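Local atomic coordinates of putative branched-chain amino acid transport system substrate-binding protein (Rhodopseudomonas palustris, PDB entry 3TX6), a protein that probably captures lignin-derived aromatic acids in the periplasm for an ABC transporter, and here holds 3-(4-hydroxy-phenyl)pyruvic acid. Residues R296-P299 with V300-T304; R213-K216 with G217-Q221. All blocks are in the same frame, centred on the assembly; numbering follows the deposited sequence.

Contact 1. Residues R296-P299 with V300-T304; sequences RVVP and VALKT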
loop_
_atom_site.group_PDB
_atom_site.type_symbol
_atom_site.label_atom_id
_atom_site.label_comp_id
_atom_site.label_asym_id
_atom_site.label_seq_id
_atom_site.Cartn_x
_atom_site.Cartn_y
_atom_site.Cartn_z
ATOM N N ARG A 296 18.567 -6.875 -0.074
ATOM C CA ARG A 296 19.357 -6.508 -1.272
ATOM C C ARG A 296 20.282 -5.329 -0.996
ATOM O O ARG A 296 21.466 -5.369 -1.381
ATOM C CB ARG A 296 18.460 -6.082 -2.465
ATOM C CG ARG A 296 17.906 -7.228 -3.243
ATOM C CD ARG A 296 18.953 -7.925 -4.108
ATOM N NE ARG A 296 19.521 -7.173 -5.221
ATOM C CZ ARG A 296 19.003 -7.078 -6.461
ATOM N NH1 ARG A 296 17.855 -7.630 -6.800
ATOM N NH2 ARG A 296 19.646 -6.394 -7.371
ATOM N N VAL A 297 19.761 -4.271 -0.356
ATOM C CA VAL A 297 20.520 -3.035 -0.350
ATOM C C VAL A 297 21.503 -2.962 0.840
ATOM O O VAL A 297 22.545 -2.330 0.758
ATOM C CB VAL A 297 19.656 -1.769 -0.383
ATOM C CG1 VAL A 297 18.871 -1.635 -1.685
ATOM C CG2 VAL A 297 18.786 -1.584 0.845
ATOM N N VAL A 298 21.164 -3.564 1.961
ATOM C CA VAL A 298 22.049 -3.519 3.130
ATOM C C VAL A 298 23.419 -4.170 2.845
ATOM O O VAL A 298 24.442 -3.595 3.235
ATOM C CB VAL A 298 21.352 -4.107 4.392
ATOM C CG1 VAL A 298 22.387 -4.426 5.500
ATOM C CG2 VAL A 298 20.242 -3.147 4.873
ATOM N N PRO A 299 23.453 -5.379 2.222
ATOM C CA PRO A 299 24.824 -5.902 1.960
ATOM C C PRO A 299 25.673 -4.977 1.086
ATOM O O PRO A 299 26.865 -4.876 1.295
ATOM C CB PRO A 299 24.573 -7.276 1.304
ATOM C CG PRO A 299 23.205 -7.672 1.829
ATOM C CD PRO A 299 22.412 -6.377 1.913
ATOM N N VAL A 300 25.045 -4.264 0.150
ATOM C CA VAL A 300 25.755 -3.292 -0.660
ATOM C C VAL A 300 26.338 -2.166 0.218
ATOM O O VAL A 300 27.555 -1.861 0.137
ATOM C CB VAL A 300 24.871 -2.716 -1.788
ATOM C CG1 VAL A 300 25.608 -1.610 -2.564
ATOM C CG2 VAL A 300 24.393 -3.817 -2.718
ATOM N N ALA A 301 25.493 -1.625 1.082
ATOM C CA ALA A 301 25.896 -0.579 1.996
ATOM C C ALA A 301 27.016 -1.080 2.933
ATOM O O ALA A 301 27.986 -0.345 3.211
ATOM C CB ALA A 301 24.678 -0.025 2.775
ATOM N N LEU A 302 26.906 -2.318 3.406
ATOM C CA LEU A 302 27.891 -2.889 4.338
ATOM C C LEU A 302 29.319 -3.028 3.727
ATOM O O LEU A 302 30.308 -3.084 4.439
ATOM C CB LEU A 302 27.435 -4.254 4.862
ATOM C CG LEU A 302 26.327 -4.287 5.927
ATOM C CD1 LEU A 302 25.769 -5.714 6.160
ATOM C CD2 LEU A 302 26.787 -3.661 7.224
ATOM N N LYS A 303 29.407 -3.061 2.404
ATOM C CA LYS A 303 30.680 -3.125 1.740
ATOM C C LYS A 303 31.538 -1.932 2.023
ATOM O O LYS A 303 32.774 -2.094 2.078
ATOM C CB LYS A 303 30.576 -3.323 0.223
ATOM C CG LYS A 303 30.037 -4.661 -0.182
ATOM C CD LYS A 303 29.923 -4.777 -1.708
ATOM C CE LYS A 303 29.442 -6.158 -2.128
ATOM N NZ LYS A 303 29.382 -6.250 -3.599
ATOM N N THR A 304 30.904 -0.756 2.165
ATOM C CA THR A 304 31.616 0.522 2.170
ATOM C C THR A 304 31.342 1.423 3.387
ATOM O O THR A 304 31.939 2.483 3.522
ATOM C CB THR A 304 31.304 1.316 0.906
ATOM O OG1 THR A 304 29.912 1.648 0.883
ATOM C CG2 THR A 304 31.715 0.525 -0.371
#
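With CG1 of Val298 set opposite the backbone N (chi1 164°) and the CG of Leu302 opposite its own carbonyl carbon (chi1 -75°), these two residues, one turn apart on helix 282-304, which is kinked at Pro299, meet along the same flank. Contact is made by one methyl of each: Val298 CG1 lies 3.7 Å from Leu302 CD1, and the two branches cross at a slant. Leu302 also leans back on the backbone, its CG 3.4 Å from Val298 O, the oxygen that accepts Leu302 N at 2.8 Å. An alanine in place of Leu302 would probably leave Val298 CG1 without its i+4 partner and take away the CG that rests on Val298 O, while the backbone bond could remain. The kink arises because the ring nitrogen of Pro299 carries no hydrogen and so gives no bond to the preceding turn. Beyond the proline the helical pattern goes on: Ala301 N reaches Val297 O at 3.0 Å, nearly straight (166°) and in the carbonyl plane, whereas Lys303 N to Pro299 O is weak. The residue types follow the helix faces. Val297, Val300 and the small Ala301 lie against helix 310-322, where Ala319, Phe312 and Ile316 receive them, and Val298 and Pro299 touch Ile38 of strand 37-38. Arg296, partly exposed, uses its guanidinium outside the helix, in a salt bridge with Glu323 and a hydrogen bond to Lys324 O. CG2 of Val300, set beside its own backbone N, lies 3.6 Å from Arg296 O.

Contact 2. Residues R213-K216 with G217-Q221; sequences RGYK and GLIYQ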
loop_
_atom_site.group_PDB
_atom_site.type_symbol
_atom_site.label_atom_id
_atom_site.label_comp_id
_atom_site.label_asym_id
_atom_site.label_seq_id
_atom_site.Cartn_x
_atom_site.Cartn_y
_atom_site.Cartn_z
ATOM N N ARG A 213 -28.916 0.593 -1.832
ATOM C CA ARG A 213 -29.718 1.700 -2.451
ATOM C C ARG A 213 -30.187 1.340 -3.843
ATOM O O ARG A 213 -30.978 2.061 -4.455
ATOM C CB ARG A 213 -28.865 2.962 -2.529
ATOM C CG ARG A 213 -29.459 4.181 -3.234
ATOM C CD ARG A 213 -30.323 4.983 -2.291
ATOM N NE ARG A 213 -31.203 5.903 -3.010
ATOM C CZ ARG A 213 -32.182 6.624 -2.453
ATOM N NH1 ARG A 213 -32.429 6.543 -1.139
ATOM N NH2 ARG A 213 -32.928 7.442 -3.212
ATOM N N GLY A 214 -29.675 0.235 -4.359
ATOM C CA GLY A 214 -30.139 -0.273 -5.626
ATOM C C GLY A 214 -29.237 0.101 -6.775
ATOM O O GLY A 214 -29.684 0.012 -7.905
ATOM N N TYR A 215 -27.961 0.450 -6.505
ATOM C CA TYR A 215 -27.022 0.633 -7.573
ATOM C C TYR A 215 -26.725 -0.738 -8.255
ATOM O O TYR A 215 -26.422 -1.729 -7.563
ATOM C CB TYR A 215 -25.731 1.291 -7.048
ATOM C CG TYR A 215 -24.787 1.610 -8.174
ATOM C CD1 TYR A 215 -25.168 2.506 -9.195
ATOM C CD2 TYR A 215 -23.575 0.948 -8.292
ATOM C CE1 TYR A 215 -24.332 2.762 -10.258
ATOM C CE2 TYR A 215 -22.717 1.207 -9.355
ATOM C CZ TYR A 215 -23.106 2.123 -10.331
ATOM O OH TYR A 215 -22.259 2.341 -11.379
ATOM N N LYS A 216 -26.801 -0.782 -9.593
ATOM C CA LYS A 216 -26.622 -2.028 -10.352
ATOM C C LYS A 216 -25.372 -2.109 -11.170
ATOM O O LYS A 216 -25.027 -3.180 -11.708
ATOM C CB LYS A 216 -27.812 -2.286 -11.291
ATOM C CG LYS A 216 -28.991 -3.012 -10.655
ATOM C CD LYS A 216 -29.657 -2.136 -9.608
ATOM C CE LYS A 216 -31.178 -2.258 -9.595
ATOM N NZ LYS A 216 -31.785 -1.035 -9.028
ATOM N N GLY A 217 -24.673 -0.983 -11.274
ATOM C CA GLY A 217 -23.443 -0.925 -12.058
ATOM C C GLY A 217 -22.288 -1.649 -11.416
ATOM O O GLY A 217 -22.385 -2.126 -10.263
ATOM N N LEU A 218 -21.207 -1.773 -12.197
ATOM C CA LEU A 218 -19.974 -2.328 -11.684
ATOM C C LEU A 218 -19.373 -1.397 -10.617
ATOM O O LEU A 218 -19.386 -0.174 -10.769
ATOM C CB LEU A 218 -18.971 -2.654 -12.805
ATOM C CG LEU A 218 -19.330 -3.776 -13.808
ATOM C CD1 LEU A 218 -18.237 -3.985 -14.861
ATOM C CD2 LEU A 218 -19.603 -5.086 -13.050
ATOM N N ILE A 219 -18.882 -1.981 -9.521
ATOM C CA ILE A 219 -18.127 -1.190 -8.497
ATOM C C ILE A 219 -16.675 -1.631 -8.430
ATOM O O ILE A 219 -16.346 -2.874 -8.498
ATOM C CB ILE A 219 -18.735 -1.345 -7.086
ATOM C CG1 ILE A 219 -20.192 -0.885 -7.074
ATOM C CG2 ILE A 219 -17.903 -0.590 -6.023
ATOM C CD1 ILE A 219 -20.949 -1.236 -5.775
ATOM N N TYR A 220 -15.810 -0.609 -8.385
ATOM C CA TYR A 220 -14.383 -0.796 -8.434
ATOM C C TYR A 220 -13.769 -0.270 -7.151
ATOM O O TYR A 220 -14.154 0.805 -6.619
ATOM C CB TYR A 220 -13.794 -0.076 -9.667
ATOM C CG TYR A 220 -14.160 -0.732 -11.012
ATOM C CD1 TYR A 220 -15.427 -0.561 -11.624
ATOM C CD2 TYR A 220 -13.257 -1.530 -11.653
ATOM C CE1 TYR A 220 -15.741 -1.220 -12.820
ATOM C CE2 TYR A 220 -13.570 -2.174 -12.864
ATOM C CZ TYR A 220 -14.816 -2.019 -13.444
ATOM O OH TYR A 220 -15.071 -2.666 -14.663
ATOM N N GLN A 221 -12.818 -1.049 -6.650
ATOM C CA GLN A 221 -12.162 -0.738 -5.373
ATOM C C GLN A 221 -10.679 -0.616 -5.600
ATOM O O GLN A 221 -10.101 -1.351 -6.454
ATOM C CB GLN A 221 -12.429 -1.788 -4.272
ATOM C CG GLN A 221 -13.855 -1.835 -3.741
ATOM C CD GLN A 221 -14.175 -0.746 -2.731
ATOM O OE1 GLN A 221 -13.260 -0.101 -2.202
ATOM N NE2 GLN A 221 -15.461 -0.564 -2.402
#
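Tyr215 lays the face of its ring over Gly217, whose backbone N sits 3.5 Å above the ring plane and over its centre. The two belong to the short connection that turns helix 200-213 into strand 218-221, a helix-to-strand step of this alpha/beta fold. The helix finishes in a Schellman motif, and Gly214 takes the positive phi (99°) at which a side chain would press on the carbonyl oxygen of the residue before. Swung opposite its own backbone N (chi1 -175°), the tyrosine CG carries the ring forward along the chain, over the Lys216-Gly217 peptide and the glycine two residues on. The overlap runs to the phenol end: Tyr215 OH is 3.5 Å from Gly217 CA, and Tyr215 CE2 the same 3.5 Å from Gly217 O. Glycine suits this position because a beta carbon here would fall about 2.2 Å from the phenol oxygen. Two other groups meet the ring at its edge, Leu218 O in the ring plane and the CG1 methylene of Ile219, 4.0 Å from Tyr215 CE2. A buried aromatic with one polar end fits such a place, since the hydroxyl is hydrogen-bonded to Pro191 O while the hydrocarbon faces protein. Arg211, from the last turns of the helix, sends NH2 to both Tyr215 O and Gly217 O, tying the connection back to the helix it leaves. Tyr215 thus sits among Leu210 of helix 200-213, Val187 of helix 180-189 and Ile194 of strand 193-197, and the chain enters the sheet as strand 218-221, between strands 193-197 and 242-245.

In the fold
Contacts 1 and 2 lie on opposite sides of the chain's centre, their own centres about 49 Å apart, and share no helix or strand. Both are partly buried: contact 1 stays within one helix, with Val297, Val298 and Ala301 buried and Lys303 and Thr304 exposed, and packs on helix 310-322 and on strand 37-38, an outermost strand of the six-stranded sheet. Contact 2 joins the end of a helix to an inner strand of the seven-stranded sheet. Contact 1 rests on i to i+4 backbone bonds and aliphatic methyls, in a helix kinked where the proline has no N-H to give; contact 2 relies on an aromatic face over a glycine peptide, with its phenol and two of its carbonyls bonded by residues beyond the two segments.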